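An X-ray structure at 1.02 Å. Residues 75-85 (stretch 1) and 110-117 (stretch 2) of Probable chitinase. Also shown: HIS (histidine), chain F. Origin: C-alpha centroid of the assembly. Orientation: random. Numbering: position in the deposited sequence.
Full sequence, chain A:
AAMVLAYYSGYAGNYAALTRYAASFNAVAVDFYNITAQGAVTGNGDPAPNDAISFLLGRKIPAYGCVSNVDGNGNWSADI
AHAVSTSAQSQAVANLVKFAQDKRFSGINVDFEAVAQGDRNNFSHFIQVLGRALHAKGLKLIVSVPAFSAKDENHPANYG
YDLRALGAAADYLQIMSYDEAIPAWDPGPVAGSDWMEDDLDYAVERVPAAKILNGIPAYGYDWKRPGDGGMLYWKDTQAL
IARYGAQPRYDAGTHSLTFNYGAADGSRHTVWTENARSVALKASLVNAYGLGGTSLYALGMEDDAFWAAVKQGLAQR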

# COMPACT_ATOMS: atom_id res chain seq x y z
N ASN A 75 -1.29 5.67 -16.55
CA ASN A 75 0.08 5.86 -16.07
C ASN A 75 0.13 6.82 -14.90
O ASN A 75 -0.58 7.83 -14.87
CB ASN A 75 0.96 6.45 -17.17
CG ASN A 75 1.19 5.49 -18.30
OD1 ASN A 75 1.37 4.29 -18.09
ND2 ASN A 75 1.17 6.00 -19.52
N TRP A 76 1.01 6.52 -13.94
CA TRP A 76 1.31 7.49 -12.90
C TRP A 76 1.82 8.77 -13.54
O TRP A 76 2.63 8.72 -14.47
CB TRP A 76 2.38 6.94 -11.96
CG TRP A 76 1.95 5.77 -11.15
CD1 TRP A 76 2.36 4.48 -11.30
CD2 TRP A 76 1.03 5.78 -10.06
NE1 TRP A 76 1.75 3.69 -10.36
CE2 TRP A 76 0.93 4.46 -9.59
CE3 TRP A 76 0.28 6.78 -9.43
CZ2 TRP A 76 0.12 4.12 -8.51
CZ3 TRP A 76 -0.52 6.43 -8.35
CH2 TRP A 76 -0.60 5.11 -7.92
N SER A 77 1.35 9.91 -13.04
CA SER A 77 1.64 11.20 -13.65
C SER A 77 2.26 12.17 -12.66
O SER A 77 1.56 12.74 -11.81
CB SER A 77 0.38 11.79 -14.25
OG SER A 77 0.62 13.11 -14.67
N ALA A 78 3.56 12.41 -12.81
CA ALA A 78 4.20 13.47 -12.04
C ALA A 78 3.57 14.82 -12.32
O ALA A 78 3.45 15.66 -11.43
CB ALA A 78 5.70 13.51 -12.36
N ASP A 79 3.12 15.04 -13.57
CA ASP A 79 2.51 16.32 -13.93
C ASP A 79 1.20 16.55 -13.17
O ASP A 79 0.94 17.68 -12.73
CB ASP A 79 2.27 16.39 -15.44
CG ASP A 79 3.55 16.58 -16.24
OD1 ASP A 79 4.59 16.95 -15.65
OD2 ASP A 79 3.51 16.37 -17.47
N ILE A 80 0.37 15.52 -13.02
CA ILE A 80 -0.86 15.68 -12.25
C ILE A 80 -0.53 16.01 -10.80
O ILE A 80 -1.13 16.90 -10.19
CB ILE A 80 -1.77 14.45 -12.38
CG1 ILE A 80 -2.39 14.41 -13.77
CG2 ILE A 80 -2.88 14.48 -11.32
CD1 ILE A 80 -3.18 13.15 -14.07
N ALA A 81 0.43 15.29 -10.21
CA ALA A 81 0.78 15.59 -8.83
C ALA A 81 1.29 17.02 -8.69
O ALA A 81 0.97 17.71 -7.73
CB ALA A 81 1.80 14.58 -8.30
N HIS A 82 2.10 17.46 -9.65
CA HIS A 82 2.60 18.84 -9.62
C HIS A 82 1.45 19.85 -9.68
O HIS A 82 1.40 20.80 -8.89
CB HIS A 82 3.55 19.07 -10.79
CG HIS A 82 3.97 20.49 -10.91
ND1 HIS A 82 4.91 21.06 -10.08
CD2 HIS A 82 3.54 21.48 -11.73
CE1 HIS A 82 5.07 22.33 -10.40
NE2 HIS A 82 4.24 22.61 -11.40
N ALA A 83 0.53 19.65 -10.62
CA ALA A 83 -0.58 20.59 -10.80
C ALA A 83 -1.47 20.64 -9.55
O ALA A 83 -1.79 21.72 -9.06
CB ALA A 83 -1.39 20.19 -12.03
N VAL A 84 -1.86 19.48 -9.02
CA VAL A 84 -2.70 19.42 -7.83
C VAL A 84 -2.00 20.09 -6.65
O VAL A 84 -2.66 20.70 -5.80
CB VAL A 84 -3.02 17.94 -7.54
CG1 VAL A 84 -3.52 17.72 -6.11
CG2 VAL A 84 -4.01 17.43 -8.57
N SER A 85 -0.68 19.98 -6.58
CA SER A 85 0.06 20.55 -5.46
C SER A 85 0.34 22.04 -5.64
O SER A 85 0.82 22.67 -4.70
CB SER A 85 1.38 19.82 -5.28
OG SER A 85 1.19 18.46 -4.97
N VAL A 110 -4.66 9.68 0.01
CA VAL A 110 -3.90 10.20 -1.14
C VAL A 110 -2.86 9.15 -1.50
O VAL A 110 -2.00 8.81 -0.68
CB VAL A 110 -3.25 11.54 -0.81
CG1 VAL A 110 -2.26 11.91 -1.94
CG2 VAL A 110 -4.31 12.63 -0.64
N ASP A 111 -2.95 8.63 -2.73
CA ASP A 111 -1.99 7.66 -3.26
C ASP A 111 -1.36 8.32 -4.48
O ASP A 111 -1.73 8.04 -5.63
CB ASP A 111 -2.66 6.35 -3.60
CG ASP A 111 -1.67 5.30 -4.05
OD1 ASP A 111 -0.45 5.56 -3.96
OD2 ASP A 111 -2.09 4.22 -4.51
N PHE A 112 -0.45 9.25 -4.23
CA PHE A 112 0.27 9.94 -5.30
C PHE A 112 1.66 9.33 -5.42
O PHE A 112 2.48 9.45 -4.50
CB PHE A 112 0.41 11.44 -5.05
CG PHE A 112 -0.83 12.26 -5.36
CD1 PHE A 112 -2.09 11.69 -5.53
CD2 PHE A 112 -0.70 13.62 -5.45
CE1 PHE A 112 -3.19 12.49 -5.78
CE2 PHE A 112 -1.77 14.41 -5.71
CZ PHE A 112 -3.02 13.85 -5.88
N GLU A 113 1.90 8.65 -6.53
CA GLU A 113 3.16 7.98 -6.77
C GLU A 113 3.85 8.67 -7.94
O GLU A 113 3.22 9.38 -8.74
CB GLU A 113 2.93 6.48 -6.99
CG GLU A 113 2.18 5.89 -5.79
CD GLU A 113 2.05 4.38 -5.78
OE1 GLU A 113 2.86 3.68 -6.41
OE2 GLU A 113 1.11 3.90 -5.10
N ALA A 114 5.17 8.51 -8.01
CA ALA A 114 5.97 9.20 -9.01
C ALA A 114 5.93 10.72 -8.81
O ALA A 114 6.11 11.48 -9.77
CB ALA A 114 5.57 8.81 -10.43
N VAL A 115 5.74 11.16 -7.57
CA VAL A 115 5.90 12.58 -7.29
C VAL A 115 7.33 12.98 -7.63
O VAL A 115 8.29 12.34 -7.18
CB VAL A 115 5.55 12.90 -5.83
CG1 VAL A 115 5.91 14.32 -5.46
CG2 VAL A 115 4.07 12.64 -5.57
N ALA A 116 7.48 14.02 -8.45
CA ALA A 116 8.80 14.46 -8.89
C ALA A 116 9.61 15.00 -7.72
O ALA A 116 9.08 15.65 -6.82
CB ALA A 116 8.66 15.56 -9.94
N GLN A 117 10.92 14.76 -7.75
CA GLN A 117 11.77 15.23 -6.66
C GLN A 117 11.65 16.74 -6.48
O GLN A 117 11.69 17.24 -5.35
CB GLN A 117 13.21 14.78 -6.85
CG GLN A 117 13.88 15.25 -8.13
CD GLN A 117 15.23 14.59 -8.32
OE1 GLN A 117 15.84 14.14 -7.35
NE2 GLN A 117 15.69 14.51 -9.56
N HIS F . 0.73 -0.55 -6.70
CA HIS F . -0.63 -0.02 -6.69
C HIS F . -1.08 0.27 -8.12
O HIS F . -0.26 0.48 -9.02
CB HIS F . -0.72 1.23 -5.82
CG HIS F . -0.59 0.95 -4.35
ND1 HIS F . -0.98 1.86 -3.38
CD2 HIS F . -0.08 -0.11 -3.68
CE1 HIS F . -0.75 1.35 -2.19
NE2 HIS F . -0.18 0.17 -2.34
OXT HIS F . -2.28 0.30 -8.38
O HOH W 1 5.29 15.52 -9.22

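Stretch 1 enters as a loop and turns into a helix at Ala 78. Stretch 2 begins as the end of a strand and continues as an irregular loop beside that helix. The CA atoms nearest each other across the stretches are those of Ala 78 and Val 115, 5.1 Å apart. No direct hydrogen bond joins the stretches. Packing and one water hold them together, burying 476 Å² in all.

Ser 77 caps the helix. Its chi1 is t (172°), which places Ser 77 OG 2.9 Å from Ile 80 N, from which it accepts a hydrogen bond. That amide lies in the first turn, where it has no helical carbonyl to bond. The CB of Ser 77 points away from stretch 2, so the cap takes no part in the contact.

Of the residues in stretch 1, Trp 76 is the most covered by stretch 2. Its CB points toward stretch 2, and chi1 m (-66°) with chi2 109° lays the indole along Glu 113. Glu 113 CB sits 3.5 Å from the centroid of the six-membered ring of Trp 76, 8° off the normal, a CH-pi contact. The chi1 m and chi2 t of Glu 113 carry its chain on over the same face, and its CD comes 3.4 Å from Trp 76 CZ2. The edge of the indole meets Asp 111, with Trp 76 CZ3 3.4 Å from Asp 111 O. Nearer the backbone, Trp 76 CB touches Ala 114 CB at 4.0 Å. Ala 114 has a positive phi (64°), and its CB points toward stretch 1.

Asp 111 has chi1 t and a nearly flat chi2 (8°). Its OD2 accepts a hydrogen bond from ND1 of the bound histidine at 2.8 Å. Its OD1 is 2.5 Å from Glu 113 OE2. One acid group probably holds a proton here, and which one is open.

The helix offers small side chains to Phe 112. The CB of Phe 112 points sideways, but with chi1 m (-79°) the end of the ring comes nearer the helix. Ala 81 CB lies 3.9 Å from Phe 112 CD2 and 4.0 Å from Val 115 CG2. One turn on, Val 84, with chi1 t (163°), places CG1 at the ring edge, 3.8 Å from Phe 112 CE2. These contacts are apolar and largely buried.

At the start of the helix, Ala 78 CB approaches Ala 114 O at 3.3 Å and Ala 116 CB at 4.3 Å. Water 1 bridges the backbones here. It donates to Ala 78 O at 2.9 Å and accepts from Ala 116 N at 2.8 Å.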